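Local coordinates for protein MFP2b (Ascaris suum, PDB 2BJR) that enhances polymerization of the major sperm protein (MSP) in the amoeboid motility of nematode sperm, and carries a bound zinc ion, at residues His46-Asn51 with Glu57-Tyr62; Ser65-Thr68 with Asp72-Gly75; Tyr229-Tyr234 with Ala253-Gly258; Arg334-Tyr339 with Glu343-Gly348. One frame throughout, in Å; residues are numbered along the deposited sequence.

Overall arrangement
Along the chain the four contacts follow one another without overlap, two in each of the protein's two cytosolic motility protein regions. Contacts 1 and 2 are neighbours in the first, their centres 8 Å apart: strands 55-62 and 65-67 lie side by side in one antiparallel sheet, and S59, in contact 1, bonds E66, in contact 2. Contacts 3 and 4 belong to the second, with centres 12 Å apart, and meet where the E343 carboxylate reaches the end of strand 250-257. Between the halves, contacts 1 and 3 have centres 24 Å apart yet touch where N51 packs on Y234, so the two regions meet directly at this point.

Contact 1. Residues His46-Asn51 with Glu57-Tyr62; sequences HGRAWN and ECSFPY
E57 begins the pairing opposite W50, each backbone N donating to the other's O; from E57 N to W50 O the distance is 2.9 Å and the N-H points almost straight at the oxygen (177°). Its CB sits over one face of the indole, 3.8 Å from the centroid of the W50 five-membered ring, a CH-pi contact. The ring can lie back across strand 57-62 because W50 CG stands between its own backbone N and carbonyl carbon (chi1 67°). The E57 carboxylate plane is turned 66° from the indole, and OE2 is held by N52. C58 comes next, on the other side of the sheet with A49, their CB atoms 4.1 Å apart. S59 returns to the indole side and exchanges two backbone bonds with R48, the shorter being S59 N to R48 O at 2.9 Å. Its CB touches the in-plane edge of the W50 ring, 3.7 Å from CZ3, and also lies over one face of the R48 guanidinium. The polar ends look elsewhere: S59 OG bonds S144 and E66, and R48 NH2 bonds the carbonyl of S144. F60 then swings its ring back to G47, with F60 CE2 3.5 Å from G47 N, while P61 CD only brushes the H46 carbonyl. Antiparallel strands 43-52 and 55-62, joined by a short turn, make a classic beta hairpin inside a six-stranded sheet.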
loop_
_atom_site.group_PDB
_atom_site.type_symbol
_atom_site.label_atom_id
_atom_site.label_comp_id
_atom_site.label_asym_id
_atom_site.label_seq_id
_atom_site.Cartn_x
_atom_site.Cartn_y
_atom_site.Cartn_z
ATOM N N HIS A 46 -17.210 -10.798 -0.977
ATOM C CA HIS A 46 -15.967 -10.016 -0.921
ATOM C C HIS A 46 -14.985 -10.551 0.125
ATOM O O HIS A 46 -15.394 -11.260 1.054
ATOM C CB HIS A 46 -16.307 -8.534 -0.737
ATOM C CG HIS A 46 -16.984 -7.951 -1.921
ATOM N ND1 HIS A 46 -18.342 -7.789 -1.972
ATOM C CD2 HIS A 46 -16.499 -7.472 -3.093
ATOM C CE1 HIS A 46 -18.678 -7.282 -3.150
ATOM N NE2 HIS A 46 -17.579 -7.066 -3.846
ATOM N N GLY A 47 -13.708 -10.204 -0.047
ATOM C CA GLY A 47 -12.622 -10.677 0.774
ATOM C C GLY A 47 -11.453 -9.745 0.517
ATOM O O GLY A 47 -11.641 -8.571 0.118
ATOM N N ARG A 48 -10.265 -10.276 0.705
ATOM C CA ARG A 48 -9.067 -9.488 0.672
ATOM C C ARG A 48 -7.948 -10.195 -0.051
ATOM O O ARG A 48 -7.824 -11.429 -0.007
ATOM C CB ARG A 48 -8.698 -9.046 2.096
ATOM C CG ARG A 48 -8.265 -10.156 3.018
ATOM C CD ARG A 48 -8.438 -9.863 4.535
ATOM N NE ARG A 48 -8.226 -11.091 5.341
ATOM C CZ ARG A 48 -7.034 -11.575 5.560
ATOM N NH1 ARG A 48 -6.004 -10.953 5.052
ATOM N NH2 ARG A 48 -6.834 -12.698 6.233
ATOM N N ALA A 49 -7.118 -9.409 -0.734
ATOM C CA ALA A 49 -5.928 -9.885 -1.357
ATOM C C ALA A 49 -4.732 -9.109 -0.806
ATOM O O ALA A 49 -4.910 -8.015 -0.219
ATOM C CB ALA A 49 -6.013 -9.692 -2.847
ATOM N N TRP A 50 -3.556 -9.695 -0.959
ATOM C CA TRP A 50 -2.301 -9.054 -0.528
ATOM C C TRP A 50 -1.143 -9.547 -1.334
ATOM O O TRP A 50 -1.231 -10.558 -2.025
ATOM C CB TRP A 50 -2.050 -9.256 0.958
ATOM C CG TRP A 50 -1.777 -10.690 1.393
ATOM C CD1 TRP A 50 -0.558 -11.281 1.517
ATOM C CD2 TRP A 50 -2.736 -11.682 1.754
ATOM N NE1 TRP A 50 -0.695 -12.582 1.938
ATOM C CE2 TRP A 50 -2.026 -12.852 2.097
ATOM C CE3 TRP A 50 -4.139 -11.706 1.831
ATOM C CZ2 TRP A 50 -2.662 -14.044 2.505
ATOM C CZ3 TRP A 50 -4.772 -12.897 2.230
ATOM C CH2 TRP A 50 -4.027 -14.033 2.587
ATOM N N ASN A 51 -0.074 -8.764 -1.327
ATOM C CA ASN A 51 1.147 -9.090 -1.982
ATOM C C ASN A 51 2.038 -9.999 -1.117
ATOM O O ASN A 51 2.375 -9.638 0.014
ATOM C CB ASN A 51 1.912 -7.779 -2.229
ATOM C CG ASN A 51 3.208 -7.964 -3.006
ATOM O OD1 ASN A 51 3.900 -9.001 -2.913
ATOM N ND2 ASN A 51 3.621 -6.867 -3.682
ATOM N N GLU A 57 -1.936 -13.212 -3.088
ATOM C CA GLU A 57 -2.514 -14.184 -2.173
ATOM C C GLU A 57 -3.828 -13.574 -1.737
ATOM O O GLU A 57 -4.059 -12.364 -1.900
ATOM C CB GLU A 57 -1.583 -14.441 -1.001
ATOM C CG GLU A 57 -0.354 -15.267 -1.383
ATOM C CD GLU A 57 0.479 -15.773 -0.207
ATOM O OE1 GLU A 57 0.039 -15.717 0.946
ATOM O OE2 GLU A 57 1.603 -16.248 -0.434
ATOM N N CYS A 58 -4.752 -14.379 -1.234
ATOM C CA CYS A 58 -6.044 -13.878 -0.867
ATOM C C CYS A 58 -6.753 -14.774 0.151
ATOM O O CYS A 58 -6.330 -15.908 0.410
ATOM C CB CYS A 58 -6.910 -13.659 -2.104
ATOM S SG CYS A 58 -7.019 -15.172 -3.127
ATOM N N SER A 59 -7.798 -14.228 0.743
ATOM C CA SER A 59 -8.572 -14.860 1.809
ATOM C C SER A 59 -10.031 -14.483 1.732
ATOM O O SER A 59 -10.368 -13.295 1.638
ATOM C CB SER A 59 -8.025 -14.454 3.177
ATOM O OG SER A 59 -8.767 -15.038 4.236
ATOM N N PHE A 60 -10.923 -15.485 1.773
ATOM C CA PHE A 60 -12.358 -15.269 1.724
ATOM C C PHE A 60 -13.001 -16.181 2.793
ATOM O O PHE A 60 -12.501 -17.279 3.013
ATOM C CB PHE A 60 -12.954 -15.625 0.348
ATOM C CG PHE A 60 -12.482 -14.751 -0.772
ATOM C CD1 PHE A 60 -11.291 -14.995 -1.362
ATOM C CD2 PHE A 60 -13.195 -13.603 -1.125
ATOM C CE1 PHE A 60 -10.815 -14.188 -2.352
ATOM C CE2 PHE A 60 -12.743 -12.797 -2.143
ATOM C CZ PHE A 60 -11.558 -13.070 -2.732
ATOM N N PRO A 61 -14.034 -15.705 3.463
ATOM C CA PRO A 61 -14.825 -16.516 4.383
ATOM C C PRO A 61 -15.957 -17.275 3.682
ATOM O O PRO A 61 -16.803 -16.699 3.017
ATOM C CB PRO A 61 -15.397 -15.491 5.345
ATOM C CG PRO A 61 -15.392 -14.196 4.615
ATOM C CD PRO A 61 -14.490 -14.310 3.459
ATOM N N TYR A 62 -15.947 -18.576 3.824
ATOM C CA TYR A 62 -16.983 -19.428 3.227
ATOM C C TYR A 62 -17.080 -20.745 3.987
ATOM O O TYR A 62 -16.058 -21.330 4.301
ATOM C CB TYR A 62 -16.612 -19.722 1.803
ATOM C CG TYR A 62 -17.578 -20.631 1.091
ATOM C CD1 TYR A 62 -18.866 -20.206 0.778
ATOM C CD2 TYR A 62 -17.210 -21.944 0.770
ATOM C CE1 TYR A 62 -19.783 -21.076 0.121
ATOM C CE2 TYR A 62 -18.095 -22.809 0.134
ATOM C CZ TYR A 62 -19.376 -22.372 -0.182
ATOM O OH TYR A 62 -20.215 -23.242 -0.843
#

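Contact 2. Residues Ser65-Thr68 with Asp72-Gly75; sequences SELT and DLGG
L67 and D72 make the closest backbone approach, CA to CA 5.4 Å, where the chain leaves strand 65-67 and comes back through the short helix 70-73. The polar link is a single hydrogen bond from T68 N to D72 OD2, 3.1 Å long and fairly straight at 163°. D72 OD2 takes it on its anti lone pair, the one away from OD1, and the same oxygen also accepts from G69 N. Two successive backbone N-H groups therefore grip one carboxylate oxygen, which should fix the rotation of the group and probably favours its charged form. D72 CG lies beside its own backbone N (chi1 -62°), a torsion that turns the carboxylate back toward the start of the turn. Beside that bond, D72 CB packs on L67 CB at 3.7 Å. L73 splits its two methyls between the partners. CD2 meets L67 CB at 3.6 Å, while CD1 approaches T68 O at 3.8 Å. The same methyls also lean on C58 and F60 of strand 55-62, joining the helix to the sheet. After L73 the chain leaves the helix at G74, whose phi is positive (84°), and turns into strand 76-81. The whole is a compact strand-turn-helix connection at the outermost strand of the antiparallel sheet, closed by an aspartate gripping the turn's backbone.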
loop_
_atom_site.group_PDB
_atom_site.type_symbol
_atom_site.label_atom_id
_atom_site.label_comp_id
_atom_site.label_asym_id
_atom_site.label_seq_id
_atom_site.Cartn_x
_atom_site.Cartn_y
_atom_site.Cartn_z
ATOM N N SER A 65 -15.048 -21.314 6.954
ATOM C CA SER A 65 -13.644 -21.613 6.839
ATOM C C SER A 65 -12.976 -20.462 6.145
ATOM O O SER A 65 -13.639 -19.671 5.476
ATOM C CB SER A 65 -13.446 -22.889 6.024
ATOM O OG SER A 65 -14.052 -23.975 6.741
ATOM N N GLU A 66 -11.672 -20.366 6.305
ATOM C CA GLU A 66 -10.914 -19.408 5.518
ATOM C C GLU A 66 -10.419 -20.085 4.251
ATOM O O GLU A 66 -9.679 -21.077 4.314
ATOM C CB GLU A 66 -9.735 -18.878 6.329
ATOM C CG GLU A 66 -8.856 -17.973 5.468
ATOM C CD GLU A 66 -7.649 -17.425 6.217
ATOM O OE1 GLU A 66 -6.992 -18.217 6.981
ATOM O OE2 GLU A 66 -7.344 -16.240 6.005
ATOM N N LEU A 67 -10.826 -19.593 3.090
ATOM C CA LEU A 67 -10.355 -20.150 1.827
ATOM C C LEU A 67 -9.274 -19.239 1.264
ATOM O O LEU A 67 -9.504 -18.031 1.082
ATOM C CB LEU A 67 -11.472 -20.186 0.806
ATOM C CG LEU A 67 -12.793 -20.956 1.036
ATOM C CD1 LEU A 67 -13.343 -21.476 -0.310
ATOM C CD2 LEU A 67 -12.677 -22.065 2.011
ATOM N N THR A 68 -8.125 -19.816 0.975
ATOM C CA THR A 68 -6.971 -19.087 0.486
ATOM C C THR A 68 -6.347 -19.754 -0.691
ATOM O O THR A 68 -5.714 -19.098 -1.496
ATOM C CB THR A 68 -5.896 -18.939 1.560
ATOM O OG1 THR A 68 -5.554 -20.233 2.104
ATOM C CG2 THR A 68 -6.416 -18.167 2.734
ATOM N N ASP A 72 -8.692 -24.136 -2.852
ATOM C CA ASP A 72 -9.962 -23.669 -2.314
ATOM C C ASP A 72 -10.745 -22.851 -3.372
ATOM O O ASP A 72 -11.939 -23.035 -3.578
ATOM C CB ASP A 72 -9.725 -22.789 -1.082
ATOM C CG ASP A 72 -9.029 -23.514 0.087
ATOM O OD1 ASP A 72 -9.199 -24.754 0.243
ATOM O OD2 ASP A 72 -8.341 -22.885 0.939
ATOM N N LEU A 73 -10.056 -21.946 -4.055
ATOM C CA LEU A 73 -10.737 -20.850 -4.773
ATOM C C LEU A 73 -10.782 -21.009 -6.280
ATOM O O LEU A 73 -11.504 -20.289 -6.979
ATOM C CB LEU A 73 -10.017 -19.525 -4.463
ATOM C CG LEU A 73 -10.027 -19.129 -2.982
ATOM C CD1 LEU A 73 -9.077 -17.971 -2.745
ATOM C CD2 LEU A 73 -11.398 -18.768 -2.547
ATOM N N GLY A 74 -10.003 -21.935 -6.800
ATOM C CA GLY A 74 -9.759 -21.972 -8.218
ATOM C C GLY A 74 -8.642 -21.016 -8.553
ATOM O O GLY A 74 -8.046 -20.390 -7.659
ATOM N N GLY A 75 -8.353 -20.884 -9.838
ATOM C CA GLY A 75 -7.140 -20.196 -10.261
ATOM C C GLY A 75 -7.172 -18.664 -10.178
ATOM O O GLY A 75 -6.103 -18.047 -10.209
#

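Contact 3. Residues Tyr229-Tyr234 with Ala253-Gly258; sequences YVALWY and ACFGWG
One face of the F255 ring is taken by W233 CB, which stands almost over the centre, 3.5 Å from the centroid: a clean CH-pi contact. At the F255 edge, near the ring plane, comes the A231 carbonyl, with A231 O 3.6 Å from F255 CE2. The W233 five-membered ring and the F255 ring make an offset stack, centroids 4.8 Å apart and planes 19° from parallel. The closest atoms of the two ring systems are W233 CE3 and F255 CD1, 3.7 Å apart. W233 CG points away from its backbone N (chi1 -160°), which carries the indole beyond its CB and past the phenyl ring. A231 adds a methyl, its CB 4.0 Å from F255 CZ. No hydrogen bond crosses; the indole NE1 is used by the carbonyl of I266. Strands 229-235 and 250-257 are not paired with each other, their short axes lying 8.6 Å apart at 54°. Strand 238-247 pairs with both, so they stand two strands apart in the same antiparallel sheet with the aromatic pair between them, I269 of strand 268-274 touching both side chains and Y262 of strand 260-262 meeting W233 edge-to-face.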
loop_
_atom_site.group_PDB
_atom_site.type_symbol
_atom_site.label_atom_id
_atom_site.label_comp_id
_atom_site.label_asym_id
_atom_site.label_seq_id
_atom_site.Cartn_x
_atom_site.Cartn_y
_atom_site.Cartn_z
ATOM N N TYR A 229 15.499 4.680 -6.258
ATOM C CA TYR A 229 14.318 5.211 -5.639
ATOM C C TYR A 229 13.683 4.176 -4.725
ATOM O O TYR A 229 13.901 2.995 -4.883
ATOM C CB TYR A 229 13.296 5.626 -6.672
ATOM C CG TYR A 229 13.821 6.624 -7.717
ATOM C CD1 TYR A 229 14.579 6.173 -8.815
ATOM C CD2 TYR A 229 13.562 7.973 -7.602
ATOM C CE1 TYR A 229 15.026 7.050 -9.792
ATOM C CE2 TYR A 229 14.064 8.867 -8.560
ATOM C CZ TYR A 229 14.751 8.363 -9.670
ATOM O OH TYR A 229 15.247 9.209 -10.632
ATOM N N VAL A 230 12.959 4.657 -3.719
ATOM C CA VAL A 230 12.396 3.789 -2.690
ATOM C C VAL A 230 11.202 2.952 -3.174
ATOM O O VAL A 230 10.251 3.474 -3.739
ATOM C CB VAL A 230 11.923 4.652 -1.527
ATOM C CG1 VAL A 230 11.209 3.744 -0.433
ATOM C CG2 VAL A 230 13.100 5.371 -0.896
ATOM N N ALA A 231 11.255 1.657 -2.902
ATOM C CA ALA A 231 10.165 0.737 -3.227
ATOM C C ALA A 231 10.062 -0.270 -2.104
ATOM O O ALA A 231 11.046 -0.507 -1.376
ATOM C CB ALA A 231 10.464 0.057 -4.530
ATOM N N LEU A 232 8.863 -0.863 -1.988
ATOM C CA LEU A 232 8.506 -1.870 -1.023
ATOM C C LEU A 232 8.011 -3.125 -1.703
ATOM O O LEU A 232 7.266 -3.063 -2.674
ATOM C CB LEU A 232 7.408 -1.338 -0.144
ATOM C CG LEU A 232 6.684 -2.235 0.858
ATOM C CD1 LEU A 232 7.610 -2.568 1.967
ATOM C CD2 LEU A 232 5.389 -1.582 1.328
ATOM N N TRP A 233 8.489 -4.255 -1.203
ATOM C CA TRP A 233 8.090 -5.577 -1.648
ATOM C C TRP A 233 7.776 -6.378 -0.366
ATOM O O TRP A 233 7.955 -5.874 0.749
ATOM C CB TRP A 233 9.276 -6.188 -2.311
ATOM C CG TRP A 233 9.061 -7.296 -3.225
ATOM C CD1 TRP A 233 8.074 -7.432 -4.126
ATOM C CD2 TRP A 233 9.912 -8.422 -3.373
ATOM N NE1 TRP A 233 8.260 -8.574 -4.868
ATOM C CE2 TRP A 233 9.380 -9.213 -4.412
ATOM C CE3 TRP A 233 11.105 -8.829 -2.765
ATOM C CZ2 TRP A 233 10.003 -10.379 -4.865
ATOM C CZ3 TRP A 233 11.722 -10.005 -3.206
ATOM C CH2 TRP A 233 11.161 -10.771 -4.238
ATOM N N TYR A 234 7.336 -7.630 -0.538
ATOM C CA TYR A 234 6.990 -8.502 0.575
ATOM C C TYR A 234 7.566 -9.896 0.349
ATOM O O TYR A 234 7.505 -10.386 -0.754
ATOM C CB TYR A 234 5.486 -8.564 0.704
ATOM C CG TYR A 234 4.934 -7.383 1.421
ATOM C CD1 TYR A 234 4.504 -6.248 0.704
ATOM C CD2 TYR A 234 4.796 -7.381 2.805
ATOM C CE1 TYR A 234 4.067 -5.126 1.346
ATOM C CE2 TYR A 234 4.274 -6.249 3.461
ATOM C CZ TYR A 234 3.958 -5.121 2.717
ATOM O OH TYR A 234 3.438 -4.026 3.328
ATOM N N ALA A 253 14.128 -3.386 -10.386
ATOM C CA ALA A 253 14.204 -3.397 -8.924
ATOM C C ALA A 253 15.239 -4.380 -8.410
ATOM O O ALA A 253 15.590 -5.392 -9.077
ATOM C CB ALA A 253 12.819 -3.704 -8.322
ATOM N N CYS A 254 15.682 -4.128 -7.175
ATOM C CA CYS A 254 16.468 -5.096 -6.427
ATOM C C CYS A 254 16.145 -5.037 -4.948
ATOM O O CYS A 254 16.108 -3.960 -4.372
ATOM C CB CYS A 254 17.970 -4.846 -6.602
ATOM S SG CYS A 254 18.985 -6.086 -5.751
ATOM N N PHE A 255 15.897 -6.195 -4.348
ATOM C CA PHE A 255 15.666 -6.328 -2.894
ATOM C C PHE A 255 16.610 -7.375 -2.313
ATOM O O PHE A 255 17.010 -8.325 -3.003
ATOM C CB PHE A 255 14.207 -6.716 -2.626
ATOM C CG PHE A 255 13.189 -5.703 -3.161
ATOM C CD1 PHE A 255 12.611 -5.867 -4.400
ATOM C CD2 PHE A 255 12.786 -4.633 -2.395
ATOM C CE1 PHE A 255 11.693 -4.953 -4.877
ATOM C CE2 PHE A 255 11.866 -3.688 -2.876
ATOM C CZ PHE A 255 11.333 -3.836 -4.096
ATOM N N GLY A 256 16.954 -7.208 -1.037
ATOM C CA GLY A 256 17.695 -8.191 -0.281
ATOM C C GLY A 256 16.855 -8.645 0.893
ATOM O O GLY A 256 16.260 -7.836 1.598
ATOM N N TRP A 257 16.760 -9.957 1.092
ATOM C CA TRP A 257 15.981 -10.512 2.169
ATOM C C TRP A 257 16.326 -11.984 2.292
ATOM O O TRP A 257 16.682 -12.607 1.290
ATOM C CB TRP A 257 14.483 -10.375 1.896
ATOM C CG TRP A 257 13.642 -10.941 2.975
ATOM C CD1 TRP A 257 13.185 -10.301 4.072
ATOM C CD2 TRP A 257 13.141 -12.281 3.049
ATOM N NE1 TRP A 257 12.402 -11.143 4.818
ATOM C CE2 TRP A 257 12.386 -12.378 4.225
ATOM C CE3 TRP A 257 13.249 -13.404 2.224
ATOM C CZ2 TRP A 257 11.736 -13.565 4.610
ATOM C CZ3 TRP A 257 12.616 -14.595 2.615
ATOM C CH2 TRP A 257 11.881 -14.654 3.790
ATOM N N GLY A 258 16.249 -12.481 3.507
ATOM C CA GLY A 258 16.474 -13.897 3.835
ATOM C C GLY A 258 17.819 -14.440 3.397
ATOM O O GLY A 258 17.946 -15.615 3.110
#

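Contact 4. Residues Arg334-Tyr339 with Glu343-Gly348; sequences RATIGY and EKVLVG
R334, T336 and E343 gather on one side of a beta hairpin, strands 334-339 and 342-347, which run antiparallel at 161°. The tight part is the backbone and the buried side. A335 and L346 exchange two bonds, of which L346 N to A335 O is the shorter at 2.7 Å, and I337 and K344 form a similar pair. A335, I337 and L346 turn inward from here onto L317 of strand 313-319. I337 and K344 run side by side with I337 CG1 3.8 Å from K344 CB, but the lysine chain bends at chi2 and its end leads away from the partner strand.

The other side is wetter. R334 runs obliquely past V345, its NH2 3.7 Å from V345 CG1, while the T336 CG2 methyl lies under one face of the guanidinium. R334 and E343 have opposite charges but do not touch; two waters bridge them, lying in the guanidinium plane at its edge. One accepts from R334 NH1 and donates to E343 OE2, the other accepts from R334 NH2 and donates to E343 OE1. The same carboxylate is fixed further by G259 N, which bonds OE1 and ties the hairpin to the turn that follows strand 250-257. Extended with CG opposite its backbone N (chi1 -178°), E343 reaches across to the neighbouring strand. There T336 OG1 donates to E343 OE2 at 2.6 Å, meeting the oxygen on its anti side, 17° out of the carboxylate plane.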
loop_
_atom_site.group_PDB
_atom_site.type_symbol
_atom_site.label_atom_id
_atom_site.label_comp_id
_atom_site.label_asym_id
_atom_site.label_seq_id
_atom_site.Cartn_x
_atom_site.Cartn_y
_atom_site.Cartn_z
ATOM N N ARG A 334 19.908 -2.825 12.500
ATOM C CA ARG A 334 20.305 -3.701 11.410
ATOM C C ARG A 334 19.994 -2.981 10.096
ATOM O O ARG A 334 19.034 -2.209 10.039
ATOM C CB ARG A 334 19.464 -4.957 11.499
ATOM C CG ARG A 334 19.902 -6.111 10.656
ATOM C CD ARG A 334 19.274 -7.445 11.121
ATOM N NE ARG A 334 19.790 -8.556 10.363
ATOM C CZ ARG A 334 19.222 -9.052 9.276
ATOM N NH1 ARG A 334 18.141 -8.485 8.770
ATOM N NH2 ARG A 334 19.797 -10.060 8.653
ATOM N N ALA A 335 20.801 -3.212 9.087
ATOM C CA ALA A 335 20.555 -2.653 7.756
ATOM C C ALA A 335 21.151 -3.568 6.716
ATOM O O ALA A 335 22.251 -4.146 6.896
ATOM C CB ALA A 335 21.171 -1.247 7.655
ATOM N N THR A 336 20.432 -3.722 5.609
ATOM C CA THR A 336 20.880 -4.604 4.536
ATOM C C THR A 336 20.554 -4.127 3.121
ATOM O O THR A 336 19.748 -3.225 2.934
ATOM C CB THR A 336 20.315 -6.042 4.719
ATOM O OG1 THR A 336 19.014 -6.171 4.153
ATOM C CG2 THR A 336 20.066 -6.416 6.164
ATOM N N ILE A 337 21.248 -4.727 2.150
ATOM C CA ILE A 337 20.977 -4.519 0.740
ATOM C C ILE A 337 21.011 -5.877 0.057
ATOM O O ILE A 337 21.632 -6.833 0.572
ATOM C CB ILE A 337 22.030 -3.624 0.079
ATOM C CG1 ILE A 337 23.464 -4.121 0.377
ATOM C CG2 ILE A 337 21.851 -2.220 0.477
ATOM C CD1 ILE A 337 24.535 -3.473 -0.528
ATOM N N GLY A 338 20.341 -5.956 -1.076
ATOM C CA GLY A 338 20.614 -6.989 -2.038
ATOM C C GLY A 338 21.771 -6.528 -2.896
ATOM O O GLY A 338 21.704 -5.447 -3.459
ATOM N N TYR A 339 22.830 -7.323 -2.994
ATOM C CA TYR A 339 23.932 -6.991 -3.876
ATOM C C TYR A 339 24.847 -8.196 -4.110
ATOM O O TYR A 339 25.096 -8.958 -3.225
ATOM C CB TYR A 339 24.755 -5.848 -3.287
ATOM C CG TYR A 339 25.857 -5.394 -4.204
ATOM C CD1 TYR A 339 25.588 -4.529 -5.247
ATOM C CD2 TYR A 339 27.172 -5.831 -4.039
ATOM C CE1 TYR A 339 26.591 -4.106 -6.126
ATOM C CE2 TYR A 339 28.199 -5.407 -4.926
ATOM C CZ TYR A 339 27.877 -4.542 -5.975
ATOM O OH TYR A 339 28.821 -4.098 -6.881
ATOM N N GLU A 343 22.560 -11.147 0.237
ATOM C CA GLU A 343 22.091 -10.039 1.069
ATOM C C GLU A 343 23.278 -9.633 1.944
ATOM O O GLU A 343 23.829 -10.462 2.695
ATOM C CB GLU A 343 20.886 -10.443 1.900
ATOM C CG GLU A 343 20.338 -9.296 2.733
ATOM C CD GLU A 343 19.206 -9.667 3.662
ATOM O OE1 GLU A 343 19.074 -10.862 3.985
ATOM O OE2 GLU A 343 18.448 -8.757 4.086
ATOM N N LYS A 344 23.711 -8.386 1.810
ATOM C CA LYS A 344 24.798 -7.859 2.635
ATOM C C LYS A 344 24.201 -7.203 3.874
ATOM O O LYS A 344 23.348 -6.304 3.782
ATOM C CB LYS A 344 25.644 -6.902 1.827
ATOM C CG LYS A 344 26.666 -6.062 2.594
ATOM C CD LYS A 344 27.739 -6.866 3.307
ATOM C CE LYS A 344 29.002 -6.013 3.532
ATOM N NZ LYS A 344 30.036 -6.726 4.363
ATOM N N VAL A 345 24.672 -7.629 5.039
ATOM C CA VAL A 345 24.097 -7.244 6.300
ATOM C C VAL A 345 25.067 -6.450 7.211
ATOM O O VAL A 345 26.179 -6.901 7.475
ATOM C CB VAL A 345 23.624 -8.519 7.082
ATOM C CG1 VAL A 345 23.006 -8.165 8.403
ATOM C CG2 VAL A 345 22.692 -9.419 6.216
ATOM N N LEU A 346 24.599 -5.304 7.708
ATOM C CA LEU A 346 25.262 -4.509 8.734
ATOM C C LEU A 346 24.477 -4.525 10.038
ATOM O O LEU A 346 23.272 -4.493 10.029
ATOM C CB LEU A 346 25.433 -3.046 8.262
ATOM C CG LEU A 346 26.050 -2.803 6.906
ATOM C CD1 LEU A 346 26.227 -1.287 6.730
ATOM C CD2 LEU A 346 27.360 -3.481 6.760
ATOM N N VAL A 347 25.172 -4.587 11.172
ATOM C CA VAL A 347 24.542 -4.522 12.474
ATOM C C VAL A 347 25.323 -3.632 13.433
ATOM O O VAL A 347 26.540 -3.434 13.264
ATOM C CB VAL A 347 24.442 -5.911 13.178
ATOM C CG1 VAL A 347 23.583 -6.840 12.363
ATOM C CG2 VAL A 347 25.867 -6.550 13.399
ATOM N N GLY A 348 24.599 -3.179 14.448
ATOM C CA GLY A 348 25.158 -2.472 15.590
ATOM C C GLY A 348 25.755 -1.167 15.138
ATOM O O GLY A 348 25.135 -0.460 14.368
HETATM O O HOH W 1 16.824 -9.039 6.128
HETATM O O HOH W 2 19.236 -11.766 6.421
#